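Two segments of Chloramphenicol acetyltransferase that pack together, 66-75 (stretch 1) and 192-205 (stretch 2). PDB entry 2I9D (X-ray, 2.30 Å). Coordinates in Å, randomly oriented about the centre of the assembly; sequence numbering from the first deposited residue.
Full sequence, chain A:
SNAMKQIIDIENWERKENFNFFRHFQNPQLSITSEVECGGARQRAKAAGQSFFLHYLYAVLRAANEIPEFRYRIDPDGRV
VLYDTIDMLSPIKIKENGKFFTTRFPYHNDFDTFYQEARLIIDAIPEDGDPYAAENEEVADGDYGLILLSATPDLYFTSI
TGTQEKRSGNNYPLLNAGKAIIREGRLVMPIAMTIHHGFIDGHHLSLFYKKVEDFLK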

# COMPACT_ATOMS: atom_id res chain seq x y z
N GLU A 66 -4.88 -23.58 -5.34
CA GLU A 66 -6.16 -23.86 -6.03
C GLU A 66 -6.52 -22.92 -7.16
O GLU A 66 -7.34 -23.28 -8.00
CB GLU A 66 -7.33 -24.03 -5.05
CG GLU A 66 -7.24 -25.34 -4.27
CD GLU A 66 -8.44 -25.60 -3.36
OE1 GLU A 66 -9.40 -24.79 -3.36
OE2 GLU A 66 -8.43 -26.62 -2.65
N ILE A 67 -5.88 -21.75 -7.21
CA ILE A 67 -6.09 -20.78 -8.29
C ILE A 67 -4.81 -20.74 -9.13
O ILE A 67 -3.81 -20.19 -8.68
CB ILE A 67 -6.48 -19.37 -7.74
CG1 ILE A 67 -7.73 -19.47 -6.86
CG2 ILE A 67 -6.76 -18.38 -8.86
CD1 ILE A 67 -7.91 -18.31 -5.89
N PRO A 68 -4.84 -21.32 -10.35
CA PRO A 68 -3.57 -21.60 -11.04
C PRO A 68 -2.77 -20.36 -11.43
O PRO A 68 -1.57 -20.47 -11.67
CB PRO A 68 -4.01 -22.40 -12.29
CG PRO A 68 -5.41 -22.04 -12.51
CD PRO A 68 -6.01 -21.72 -11.16
N GLU A 69 -3.41 -19.20 -11.51
CA GLU A 69 -2.71 -17.97 -11.84
C GLU A 69 -1.66 -17.61 -10.79
O GLU A 69 -0.71 -16.89 -11.08
CB GLU A 69 -3.72 -16.82 -12.02
CG GLU A 69 -4.45 -16.83 -13.38
CD GLU A 69 -5.57 -17.87 -13.44
OE1 GLU A 69 -5.92 -18.47 -12.41
OE2 GLU A 69 -6.10 -18.10 -14.53
N PHE A 70 -1.85 -18.12 -9.57
CA PHE A 70 -0.96 -17.86 -8.43
C PHE A 70 0.23 -18.82 -8.38
O PHE A 70 1.04 -18.76 -7.46
CB PHE A 70 -1.77 -17.87 -7.11
CG PHE A 70 -2.69 -16.67 -6.96
CD1 PHE A 70 -2.29 -15.56 -6.20
CD2 PHE A 70 -3.93 -16.63 -7.61
CE1 PHE A 70 -3.12 -14.44 -6.08
CE2 PHE A 70 -4.77 -15.52 -7.50
CZ PHE A 70 -4.37 -14.41 -6.73
N ARG A 71 0.34 -19.70 -9.38
CA ARG A 71 1.40 -20.69 -9.48
C ARG A 71 2.41 -20.34 -10.57
O ARG A 71 3.40 -21.06 -10.75
CB ARG A 71 0.80 -22.08 -9.73
CG ARG A 71 0.12 -22.68 -8.47
CD ARG A 71 0.00 -24.21 -8.53
NE ARG A 71 -1.35 -24.60 -8.87
CZ ARG A 71 -1.76 -24.97 -10.07
NH1 ARG A 71 -0.91 -25.05 -11.08
NH2 ARG A 71 -3.03 -25.26 -10.26
N TYR A 72 2.12 -19.26 -11.30
CA TYR A 72 2.97 -18.80 -12.39
C TYR A 72 4.13 -18.00 -11.83
O TYR A 72 3.92 -17.15 -10.94
CB TYR A 72 2.18 -17.92 -13.36
CG TYR A 72 1.30 -18.71 -14.32
CD1 TYR A 72 1.63 -18.82 -15.67
CD2 TYR A 72 0.14 -19.37 -13.86
CE1 TYR A 72 0.82 -19.55 -16.54
CE2 TYR A 72 -0.67 -20.10 -14.70
CZ TYR A 72 -0.33 -20.19 -16.04
OH TYR A 72 -1.15 -20.92 -16.88
N ARG A 73 5.33 -18.27 -12.35
CA ARG A 73 6.56 -17.62 -11.95
C ARG A 73 7.44 -17.28 -13.15
O ARG A 73 7.31 -17.88 -14.23
CB ARG A 73 7.36 -18.50 -10.97
CG ARG A 73 6.62 -18.92 -9.73
CD ARG A 73 6.46 -17.78 -8.69
NE ARG A 73 5.72 -18.25 -7.50
CZ ARG A 73 4.39 -18.25 -7.37
NH1 ARG A 73 3.59 -17.80 -8.32
NH2 ARG A 73 3.84 -18.68 -6.24
N ILE A 74 8.30 -16.28 -12.99
CA ILE A 74 9.35 -16.03 -13.95
C ILE A 74 10.54 -16.75 -13.33
O ILE A 74 11.03 -16.33 -12.26
CB ILE A 74 9.67 -14.52 -14.12
CG1 ILE A 74 8.43 -13.73 -14.58
CG2 ILE A 74 10.86 -14.34 -15.09
CD1 ILE A 74 8.68 -12.23 -14.89
N ASP A 75 10.97 -17.84 -13.95
CA ASP A 75 12.08 -18.64 -13.43
C ASP A 75 13.44 -17.92 -13.53
O ASP A 75 13.54 -16.89 -14.20
CB ASP A 75 12.10 -20.02 -14.11
CG ASP A 75 11.65 -21.15 -13.17
OD1 ASP A 75 11.28 -20.90 -11.98
OD2 ASP A 75 11.67 -22.32 -13.64
N ALA A 192 -2.46 -8.52 3.13
CA ALA A 192 -1.85 -7.76 2.07
C ALA A 192 -1.08 -8.74 1.18
O ALA A 192 -0.64 -9.81 1.64
CB ALA A 192 -0.91 -6.72 2.66
N MSE A 193 -0.92 -8.39 -0.10
CA MSE A 193 -0.10 -9.17 -0.99
C MSE A 193 0.44 -8.37 -2.16
O MSE A 193 -0.15 -7.40 -2.59
CB MSE A 193 -0.84 -10.43 -1.46
CG MSE A 193 -2.05 -10.17 -2.33
SE MSE A 193 -3.12 -11.81 -2.75
CE MSE A 193 -1.63 -13.11 -3.06
N THR A 194 1.59 -8.83 -2.67
CA THR A 194 2.26 -8.24 -3.81
C THR A 194 2.45 -9.31 -4.89
O THR A 194 3.06 -10.34 -4.66
CB THR A 194 3.58 -7.59 -3.38
OG1 THR A 194 3.25 -6.52 -2.50
CG2 THR A 194 4.39 -7.02 -4.56
N ILE A 195 1.86 -9.07 -6.06
CA ILE A 195 1.89 -10.06 -7.12
C ILE A 195 2.41 -9.42 -8.40
O ILE A 195 2.58 -8.20 -8.45
CB ILE A 195 0.48 -10.83 -7.30
CG1 ILE A 195 -0.73 -9.86 -7.40
CG2 ILE A 195 0.27 -11.83 -6.13
CD1 ILE A 195 -0.72 -8.91 -8.59
N HIS A 196 2.72 -10.23 -9.41
CA HIS A 196 3.13 -9.70 -10.71
C HIS A 196 1.86 -9.54 -11.55
O HIS A 196 1.14 -10.50 -11.74
CB HIS A 196 4.09 -10.69 -11.39
CG HIS A 196 4.81 -10.13 -12.57
ND1 HIS A 196 4.16 -9.79 -13.74
CD2 HIS A 196 6.12 -9.89 -12.78
CE1 HIS A 196 5.04 -9.32 -14.60
NE2 HIS A 196 6.24 -9.40 -14.05
N HIS A 197 1.59 -8.33 -12.03
CA HIS A 197 0.36 -8.08 -12.78
C HIS A 197 0.28 -8.86 -14.12
O HIS A 197 -0.82 -9.03 -14.69
CB HIS A 197 0.20 -6.57 -13.04
CG HIS A 197 -1.23 -6.13 -13.23
ND1 HIS A 197 -2.21 -6.95 -13.74
CD2 HIS A 197 -1.82 -4.92 -13.01
CE1 HIS A 197 -3.35 -6.28 -13.80
NE2 HIS A 197 -3.14 -5.05 -13.36
N GLY A 198 1.44 -9.29 -14.64
CA GLY A 198 1.49 -10.14 -15.84
C GLY A 198 0.75 -11.45 -15.66
O GLY A 198 0.24 -12.01 -16.64
N PHE A 199 0.66 -11.92 -14.42
CA PHE A 199 0.05 -13.21 -14.09
C PHE A 199 -1.34 -13.13 -13.47
O PHE A 199 -2.10 -14.09 -13.52
CB PHE A 199 0.94 -14.02 -13.12
CG PHE A 199 2.31 -14.34 -13.65
CD1 PHE A 199 2.49 -14.89 -14.91
CD2 PHE A 199 3.44 -14.14 -12.84
CE1 PHE A 199 3.76 -15.21 -15.39
CE2 PHE A 199 4.72 -14.45 -13.31
CZ PHE A 199 4.89 -14.98 -14.58
N ILE A 200 -1.63 -12.00 -12.83
CA ILE A 200 -2.79 -11.88 -11.94
C ILE A 200 -3.46 -10.53 -12.17
O ILE A 200 -2.78 -9.50 -12.16
CB ILE A 200 -2.37 -12.06 -10.44
CG1 ILE A 200 -2.04 -13.53 -10.16
CG2 ILE A 200 -3.46 -11.52 -9.43
CD1 ILE A 200 -0.93 -13.70 -9.14
N ASP A 201 -4.78 -10.57 -12.39
CA ASP A 201 -5.60 -9.35 -12.45
C ASP A 201 -6.54 -9.28 -11.24
O ASP A 201 -6.62 -10.23 -10.45
CB ASP A 201 -6.47 -9.33 -13.71
CG ASP A 201 -5.65 -9.38 -14.99
OD1 ASP A 201 -4.61 -8.68 -15.11
OD2 ASP A 201 -6.07 -10.14 -15.89
N GLY A 202 -7.26 -8.16 -11.14
CA GLY A 202 -8.25 -7.95 -10.09
C GLY A 202 -9.14 -9.15 -9.87
O GLY A 202 -9.44 -9.53 -8.73
N HIS A 203 -9.52 -9.77 -10.98
CA HIS A 203 -10.44 -10.91 -11.00
C HIS A 203 -9.89 -12.12 -10.23
O HIS A 203 -10.63 -12.80 -9.50
CB HIS A 203 -10.79 -11.28 -12.46
CG HIS A 203 -11.40 -12.64 -12.62
ND1 HIS A 203 -12.74 -12.88 -12.42
CD2 HIS A 203 -10.85 -13.82 -13.00
CE1 HIS A 203 -12.99 -14.16 -12.64
NE2 HIS A 203 -11.86 -14.76 -12.98
N HIS A 204 -8.59 -12.37 -10.36
CA HIS A 204 -7.97 -13.50 -9.64
C HIS A 204 -7.75 -13.17 -8.17
O HIS A 204 -7.83 -14.05 -7.31
CB HIS A 204 -6.69 -13.93 -10.35
CG HIS A 204 -6.86 -14.07 -11.82
ND1 HIS A 204 -6.41 -13.14 -12.72
CD2 HIS A 204 -7.50 -15.03 -12.55
CE1 HIS A 204 -6.73 -13.52 -13.94
NE2 HIS A 204 -7.40 -14.66 -13.86
N LEU A 205 -7.50 -11.90 -7.89
CA LEU A 205 -7.39 -11.43 -6.52
C LEU A 205 -8.72 -11.56 -5.78
O LEU A 205 -8.75 -11.97 -4.61
CB LEU A 205 -6.90 -9.98 -6.51
CG LEU A 205 -5.44 -9.81 -6.93
CD1 LEU A 205 -5.04 -8.36 -7.17
CD2 LEU A 205 -4.49 -10.48 -5.93

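Residues 66-75 and 192-205 lie at least 122 residues apart in sequence wherever they touch, and they bury 555 Å² between them. No hydrogen bond crosses the interface, so the two backbones are not joined as neighbouring strands; the hydrogen bonds that lie between residues of the two stretches stay within one stretch or the other, and the contact is made mainly by aromatic rings and aliphatic groups. The backbones come closest where the 3-10 segment 68-70 meets the turn after strand 192-196, with the CA atoms of Glu69 and Phe199 5.9 Å apart.

Stretch 1 comes out of a helix, and Ile67 is the first residue to leave helical phi/psi; its side chain touches stretch 2 only lightly. Its carbonyl accepts a bond from Phe70 N (Ile67 O to Phe70 N, 3.0 Å), closing the tight turn that delivers Glu69 and Phe70 to the interface. Glu69 points its CB toward stretch 2, 3.5 Å from Phe199 O, and its side chain bends at chi2 (p) to lie across His204. Glu69 CG sits 3.8 Å from the centroid of the His204 ring, over its face, a CH-pi contact that uses the aliphatic part of an acidic side chain. The imidazole is held by its own stretch: Asp201 N donates to His204 ND1 at 3.1 Å, near the start of the helix.

Phe70 fills a largely apolar pocket. Ile200 CD1 covers one face of its ring, 3.9 Å from the centroid, while the edge meets Met193, a selenomethionine, through CE1 to CE at 3.6 Å and Leu205 through CZ to CD2 at 4.0 Å. His204 O also lies at this edge, 3.4 Å from Phe70 CE2. The pocket thus draws on the strand, the loop and the helix of stretch 2.

Beyond Phe70 and Arg71, whose CA-to-CB bond points away, residues 72-74 run as a strand. Tyr72 CB lies over the face of Phe199, 3.6 Å from the ring centroid, but the tyrosine ring itself leads away, leaving the two rings oblique with centroids 5.8 Å apart. The CA-to-CB bond of Arg73 points away from stretch 2, and its guanidinium bonds to backbone carbonyls of its own stretch: NH1 donates to Phe70 O at 2.9 Å and to Tyr72 O at 2.7 Å, and NH2 donates to Phe70 O at 3.1 Å, tying the turn to the strand. Ile74 completes the contact, with CG1 3.8 Å from Phe199 CZ and CD1 3.8 Å from His196 NE2. Phe199, itself positioned in a turn closed by Phe199 N to His196 O at 3.1 Å, therefore packs against successive residues of this strand.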